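Local coordinates for regulatory protein RecX (Lactobacillus reuteri, PDB 3D5L) that modulates the activity of the recombinase RecA, at residues Ser65-Tyr70 and Lys83-Ile88; Met75-Asp80 and Ile108-Tyr113. One frame throughout, in Å; residues are numbered along the deposited sequence.

Contact 1 (Ser65-Tyr70 and Lys83-Ile88)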
loop_
_atom_site.group_PDB
_atom_site.type_symbol
_atom_site.label_atom_id
_atom_site.label_comp_id
_atom_site.label_asym_id
_atom_site.label_seq_id
_atom_site.Cartn_x
_atom_site.Cartn_y
_atom_site.Cartn_z
ATOM N N SER A 65 0.811 -13.839 -7.056
ATOM C CA SER A 65 0.052 -13.528 -8.275
ATOM C C SER A 65 -1.160 -12.679 -7.949
ATOM O O SER A 65 -1.448 -11.702 -8.639
ATOM C CB SER A 65 -0.436 -14.809 -8.957
ATOM O OG SER A 65 0.649 -15.625 -9.331
ATOM N N ARG A 66 -1.888 -13.064 -6.905
ATOM C CA ARG A 66 -3.068 -12.306 -6.509
ATOM C C ARG A 66 -2.714 -10.881 -6.048
ATOM O O ARG A 66 -3.507 -9.961 -6.239
ATOM C CB ARG A 66 -3.823 -13.052 -5.420
ATOM C CG ARG A 66 -4.339 -14.401 -5.882
ATOM C CD ARG A 66 -5.486 -14.865 -5.012
ATOM N NE ARG A 66 -6.482 -13.805 -4.861
ATOM C CZ ARG A 66 -7.613 -13.936 -4.175
ATOM N NH1 ARG A 66 -7.896 -15.089 -3.579
ATOM N NH2 ARG A 66 -8.442 -12.908 -4.061
ATOM N N MET A 67 -1.543 -10.684 -5.436
ATOM C CA MET A 67 -1.170 -9.331 -5.040
ATOM C C MET A 67 -0.875 -8.558 -6.338
ATOM O O MET A 67 -1.060 -7.344 -6.387
ATOM C CB MET A 67 0.061 -9.315 -4.114
ATOM C CG MET A 67 -0.188 -9.840 -2.686
ATOM S SD MET A 67 -1.664 -9.090 -1.875
ATOM C CE MET A 67 -3.024 -10.129 -2.529
ATOM N N LEU A 68 -0.433 -9.267 -7.384
ATOM C CA LEU A 68 -0.157 -8.621 -8.671
ATOM C C LEU A 68 -1.447 -8.102 -9.283
ATOM O O LEU A 68 -1.449 -7.057 -9.925
ATOM C CB LEU A 68 0.514 -9.584 -9.668
ATOM C CG LEU A 68 1.938 -10.026 -9.339
ATOM C CD1 LEU A 68 2.547 -10.725 -10.554
ATOM C CD2 LEU A 68 2.772 -8.803 -8.930
ATOM N N ASP A 69 -2.538 -8.843 -9.099
ATOM C CA ASP A 69 -3.840 -8.423 -9.615
ATOM C C ASP A 69 -4.371 -7.280 -8.730
ATOM O O ASP A 69 -4.997 -6.352 -9.213
ATOM C CB ASP A 69 -4.855 -9.579 -9.587
ATOM C CG ASP A 69 -4.444 -10.755 -10.461
ATOM O OD1 ASP A 69 -3.906 -10.528 -11.567
ATOM O OD2 ASP A 69 -4.685 -11.920 -10.052
ATOM N N TYR A 70 -4.117 -7.371 -7.429
ATOM C CA TYR A 70 -4.557 -6.371 -6.466
ATOM C C TYR A 70 -3.929 -5.014 -6.763
ATOM O O TYR A 70 -4.578 -3.966 -6.683
ATOM C CB TYR A 70 -4.184 -6.834 -5.049
ATOM C CG TYR A 70 -4.567 -5.868 -3.953
ATOM C CD1 TYR A 70 -5.884 -5.408 -3.828
ATOM C CD2 TYR A 70 -3.615 -5.405 -3.035
ATOM C CE1 TYR A 70 -6.242 -4.517 -2.821
ATOM C CE2 TYR A 70 -3.971 -4.507 -2.016
ATOM C CZ TYR A 70 -5.287 -4.071 -1.927
ATOM O OH TYR A 70 -5.659 -3.174 -0.952
ATOM N N LYS A 83 -2.367 -5.988 4.872
ATOM C CA LYS A 83 -3.761 -6.091 5.248
ATOM C C LYS A 83 -4.503 -6.980 4.253
ATOM O O LYS A 83 -5.430 -7.708 4.619
ATOM C CB LYS A 83 -4.361 -4.685 5.289
ATOM C CG LYS A 83 -5.743 -4.596 5.888
ATOM C CD LYS A 83 -6.087 -3.151 6.237
ATOM C CE LYS A 83 -7.499 -3.065 6.795
ATOM N NZ LYS A 83 -7.673 -3.995 7.965
ATOM N N LYS A 84 -4.072 -6.934 2.995
ATOM C CA LYS A 84 -4.682 -7.727 1.934
ATOM C C LYS A 84 -4.304 -9.205 2.022
ATOM O O LYS A 84 -5.130 -10.076 1.789
ATOM C CB LYS A 84 -4.252 -7.185 0.573
ATOM C CG LYS A 84 -5.373 -7.088 -0.439
ATOM C CD LYS A 84 -5.771 -8.406 -1.049
ATOM C CE LYS A 84 -7.018 -8.196 -1.917
ATOM N NZ LYS A 84 -7.484 -9.404 -2.636
ATOM N N LEU A 85 -3.042 -9.483 2.336
ATOM C CA LEU A 85 -2.589 -10.860 2.446
ATOM C C LEU A 85 -3.273 -11.485 3.639
ATOM O O LEU A 85 -3.642 -12.660 3.607
ATOM C CB LEU A 85 -1.073 -10.912 2.609
ATOM C CG LEU A 85 -0.317 -10.584 1.321
ATOM C CD1 LEU A 85 1.150 -10.358 1.625
ATOM C CD2 LEU A 85 -0.520 -11.714 0.310
ATOM N N LYS A 86 -3.433 -10.691 4.694
ATOM C CA LYS A 86 -4.111 -11.155 5.894
ATOM C C LYS A 86 -5.577 -11.426 5.547
ATOM O O LYS A 86 -6.146 -12.434 5.969
ATOM C CB LYS A 86 -4.016 -10.103 7.008
ATOM C CG LYS A 86 -2.625 -9.968 7.634
ATOM C CD LYS A 86 -2.627 -9.023 8.836
ATOM C CE LYS A 86 -1.445 -9.321 9.790
ATOM N NZ LYS A 86 -0.409 -8.239 9.861
ATOM N N GLU A 87 -6.180 -10.536 4.760
ATOM C CA GLU A 87 -7.579 -10.694 4.359
ATOM C C GLU A 87 -7.870 -12.032 3.659
ATOM O O GLU A 87 -8.908 -12.649 3.906
ATOM C CB GLU A 87 -8.008 -9.528 3.453
ATOM C CG GLU A 87 -9.473 -9.564 3.015
ATOM C CD GLU A 87 -9.916 -8.289 2.284
ATOM O OE1 GLU A 87 -9.876 -7.198 2.901
ATOM O OE2 GLU A 87 -10.313 -8.380 1.091
ATOM N N ILE A 88 -6.975 -12.487 2.788
ATOM C CA ILE A 88 -7.219 -13.757 2.100
ATOM C C ILE A 88 -6.509 -14.916 2.799
ATOM O O ILE A 88 -6.138 -15.915 2.180
ATOM C CB ILE A 88 -6.795 -13.701 0.603
ATOM C CG1 ILE A 88 -5.286 -13.520 0.476
ATOM C CG2 ILE A 88 -7.523 -12.559 -0.090
ATOM C CD1 ILE A 88 -4.772 -13.654 -0.959
#
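R66 opens the interface by extending its guanidinium toward the end of helix 78-87, where its side chain and that of I88 meet tip to tip, with I88 CG2 4.1 Å from R66 NH2. R66 NH2 also lies 3.9 Å from K84 NZ, two like charges whose side chains cross at about a right angle; this proximity is likely to be mildly repulsive, and the sound contacts beside it are apolar. M67 makes several of these. Its first torsion puts CG beside the backbone N and anti to the carbonyl carbon (chi1 -72°), and M67 CG approaches L85 CD2 to 3.5 Å. Further bends at chi2 and chi3 bring the terminal methyl CE of M67 to 3.6 Å from K84 CD, and CE also touches I88 CD1. The thioether is thus fitted among K84 and L85 of helix 78-87 and I88 just beyond its end, while I81 and L102 pack on it from outside the segments. One turn on, Y70 presents a ring face to the aliphatic part of K84: K84 CG stands 3.3 Å from the centroid of the Y70 ring and 12° off the normal, a CH-pi contact over the centre. K84 CE then passes near Y70 CD1, so the lysine chain runs across the face. No hydrogen bond joins the segments. Their axes come within 11.0 Å at an angle of 125°, and I98 and L102 of helix 92-104 complete the packing, an arrangement that fits the first three-helix domain of RecX.

Contact 2 (Met75-Asp80 and Ile108-Tyr113)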
loop_
_atom_site.group_PDB
_atom_site.type_symbol
_atom_site.label_atom_id
_atom_site.label_comp_id
_atom_site.label_asym_id
_atom_site.label_seq_id
_atom_site.Cartn_x
_atom_site.Cartn_y
_atom_site.Cartn_z
ATOM N N MET A 75 -3.253 2.331 -6.617
ATOM C CA MET A 75 -2.055 2.556 -5.816
ATOM C C MET A 75 -2.270 1.973 -4.407
ATOM O O MET A 75 -3.342 2.143 -3.829
ATOM C CB MET A 75 -1.809 4.064 -5.748
ATOM C CG MET A 75 -0.537 4.507 -5.041
ATOM S SD MET A 75 -0.368 6.325 -5.093
ATOM C CE MET A 75 -0.106 6.568 -6.900
ATOM N N ARG A 76 -1.250 1.296 -3.872
ATOM C CA ARG A 76 -1.305 0.666 -2.549
ATOM C C ARG A 76 -0.060 0.922 -1.713
ATOM O O ARG A 76 1.041 1.029 -2.252
ATOM C CB ARG A 76 -1.416 -0.859 -2.662
ATOM C CG ARG A 76 -2.303 -1.390 -3.759
ATOM C CD ARG A 76 -3.767 -1.157 -3.483
ATOM N NE ARG A 76 -4.570 -1.780 -4.521
ATOM C CZ ARG A 76 -5.894 -1.759 -4.552
ATOM N NH1 ARG A 76 -6.578 -1.135 -3.589
ATOM N NH2 ARG A 76 -6.535 -2.364 -5.544
ATOM N N THR A 77 -0.243 0.976 -0.393
ATOM C CA THR A 77 0.863 1.153 0.548
ATOM C C THR A 77 1.263 -0.264 0.936
ATOM O O THR A 77 0.598 -1.237 0.555
ATOM C CB THR A 77 0.429 1.839 1.864
ATOM O OG1 THR A 77 -0.612 1.061 2.471
ATOM C CG2 THR A 77 -0.062 3.257 1.619
ATOM N N GLU A 78 2.334 -0.378 1.707
ATOM C CA GLU A 78 2.790 -1.679 2.159
ATOM C C GLU A 78 1.736 -2.251 3.102
ATOM O O GLU A 78 1.383 -3.427 3.025
ATOM C CB GLU A 78 4.128 -1.533 2.889
ATOM C CG GLU A 78 4.549 -2.767 3.657
ATOM C CD GLU A 78 5.896 -2.600 4.339
ATOM O OE1 GLU A 78 6.913 -2.459 3.614
ATOM O OE2 GLU A 78 5.926 -2.609 5.596
ATOM N N SER A 79 1.223 -1.408 3.989
ATOM C CA SER A 79 0.214 -1.856 4.935
ATOM C C SER A 79 -1.070 -2.287 4.230
ATOM O O SER A 79 -1.875 -3.008 4.811
ATOM C CB SER A 79 -0.085 -0.768 5.971
ATOM O OG SER A 79 -0.706 0.354 5.382
ATOM N N ASP A 80 -1.274 -1.842 2.988
ATOM C CA ASP A 80 -2.464 -2.264 2.245
ATOM C C ASP A 80 -2.223 -3.698 1.787
ATOM O O ASP A 80 -3.120 -4.537 1.823
ATOM C CB ASP A 80 -2.713 -1.388 1.012
ATOM C CG ASP A 80 -3.292 -0.024 1.357
ATOM O OD1 ASP A 80 -3.952 0.107 2.417
ATOM O OD2 ASP A 80 -3.100 0.912 0.547
ATOM N N ILE A 108 5.702 -1.875 -4.919
ATOM C CA ILE A 108 5.201 -1.139 -3.765
ATOM C C ILE A 108 6.260 -0.094 -3.395
ATOM O O ILE A 108 7.459 -0.357 -3.490
ATOM C CB ILE A 108 4.924 -2.058 -2.561
ATOM C CG1 ILE A 108 6.170 -2.849 -2.189
ATOM C CG2 ILE A 108 3.762 -2.990 -2.893
ATOM C CD1 ILE A 108 5.957 -3.750 -0.971
ATOM N N ASP A 109 5.818 1.093 -2.988
ATOM C CA ASP A 109 6.740 2.173 -2.649
ATOM C C ASP A 109 6.029 3.187 -1.759
ATOM O O ASP A 109 5.327 4.065 -2.258
ATOM C CB ASP A 109 7.202 2.843 -3.943
ATOM C CG ASP A 109 8.338 3.822 -3.731
ATOM O OD1 ASP A 109 8.711 4.085 -2.572
ATOM O OD2 ASP A 109 8.863 4.337 -4.742
ATOM N N ASP A 110 6.226 3.074 -0.447
ATOM C CA ASP A 110 5.582 3.963 0.519
ATOM C C ASP A 110 6.040 5.408 0.442
ATOM O O ASP A 110 5.305 6.324 0.816
ATOM C CB ASP A 110 5.789 3.438 1.941
ATOM C CG ASP A 110 4.818 2.328 2.304
ATOM O OD1 ASP A 110 4.121 1.844 1.389
ATOM O OD2 ASP A 110 4.759 1.933 3.496
ATOM N N HIS A 111 7.246 5.634 -0.046
ATOM C CA HIS A 111 7.724 6.997 -0.138
ATOM C C HIS A 111 6.990 7.736 -1.260
ATOM O O HIS A 111 6.630 8.905 -1.116
ATOM C CB HIS A 111 9.237 6.986 -0.353
ATOM C CG HIS A 111 9.861 8.343 -0.315
ATOM N ND1 HIS A 111 9.824 9.207 -1.388
ATOM C CD2 HIS A 111 10.518 8.997 0.673
ATOM C CE1 HIS A 111 10.429 10.336 -1.064
ATOM N NE2 HIS A 111 10.859 10.234 0.182
ATOM N N ALA A 112 6.732 7.035 -2.363
ATOM C CA ALA A 112 6.048 7.625 -3.512
ATOM C C ALA A 112 4.568 7.752 -3.194
ATOM O O ALA A 112 3.876 8.652 -3.661
ATOM C CB ALA A 112 6.243 6.750 -4.741
ATOM N N TYR A 113 4.080 6.832 -2.383
ATOM C CA TYR A 113 2.697 6.876 -1.991
ATOM C C TYR A 113 2.419 8.114 -1.131
ATOM O O TYR A 113 1.484 8.866 -1.403
ATOM C CB TYR A 113 2.337 5.615 -1.206
ATOM C CG TYR A 113 0.879 5.575 -0.838
ATOM C CD1 TYR A 113 -0.035 4.846 -1.602
ATOM C CD2 TYR A 113 0.402 6.313 0.250
ATOM C CE1 TYR A 113 -1.399 4.857 -1.288
ATOM C CE2 TYR A 113 -0.950 6.335 0.565
ATOM C CZ TYR A 113 -1.844 5.609 -0.201
ATOM O OH TYR A 113 -3.182 5.652 0.116
HETATM O O HOH W 1 2.873 1.025 4.834
#
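D110 OD1 accepts the backbone N-H of E78 at 2.9 Å, using its syn lone pair, with an N-H...O angle of 145°. The other carboxylate oxygen is engaged too: a water oxygen accepts from S79 N at 3.1 Å and appears to donate to D110 OD2, though that second leg is modelled very short. One aspartate thereby serves two successive amides in the first turn of helix 78-87, one directly and one apparently through water. Its chi1 of -81° sets CG beside the backbone N, from where the carboxylate reaches the other segment; E78 CB lies against OD2. Replacing D110 by an alanine would probably leave the E78 amide without this acceptor and the water without its carboxylate partner, so that the two helix starts were less firmly joined. T77, the N-cap residue, is held from its own side: its backbone N donates to D80 OD2 at 3.0 Å, meeting that oxygen from above the carboxylate plane, and T77 OG1 donates to S79 OG. T77 CG2, anti to the carbonyl carbon, lies over the centre of the Y113 ring in a CH-pi contact. M75 approaches the same ring obliquely, M75 CG at 3.5 Å from Y113 CD1, and its SD forms a Met-aromatic contact 4.6 Å from the centroid and 45° off the normal. E78 OE1 has its salt bridge with R103, outside the segments, while E78 OE1 and D110 OD2 stay 4.9 Å apart. The D110 carboxylate faces the amino-terminal end of helix 78-87, where the helix dipole would probably favour its negative charge; the first and second three-helix domains are thus joined by one polar patch, D110 with these amides, and one apolar patch, Y113 against T77 and M75.

How the contacts relate
Helix 78-87 takes part in both contacts, offering its later turns to helix 48-71 in contact 1 and its amino-terminal end to the start of helix 110-124 in contact 2. Contact 1, partly buried with M67 and L85 buried, lies within the first three-helix domain and has no hydrogen bond across it. Contact 2 is a surface contact between the first and second domains, where a carboxylate, backbone amides and a water supply polar links. Each also uses a tyrosine face, against a lysine chain in one and a threonine methyl in the other. Their centres are 14 Å apart, and Y70 O with R76 NH2 (2.8 Å), probably hydrogen-bonded, connects them.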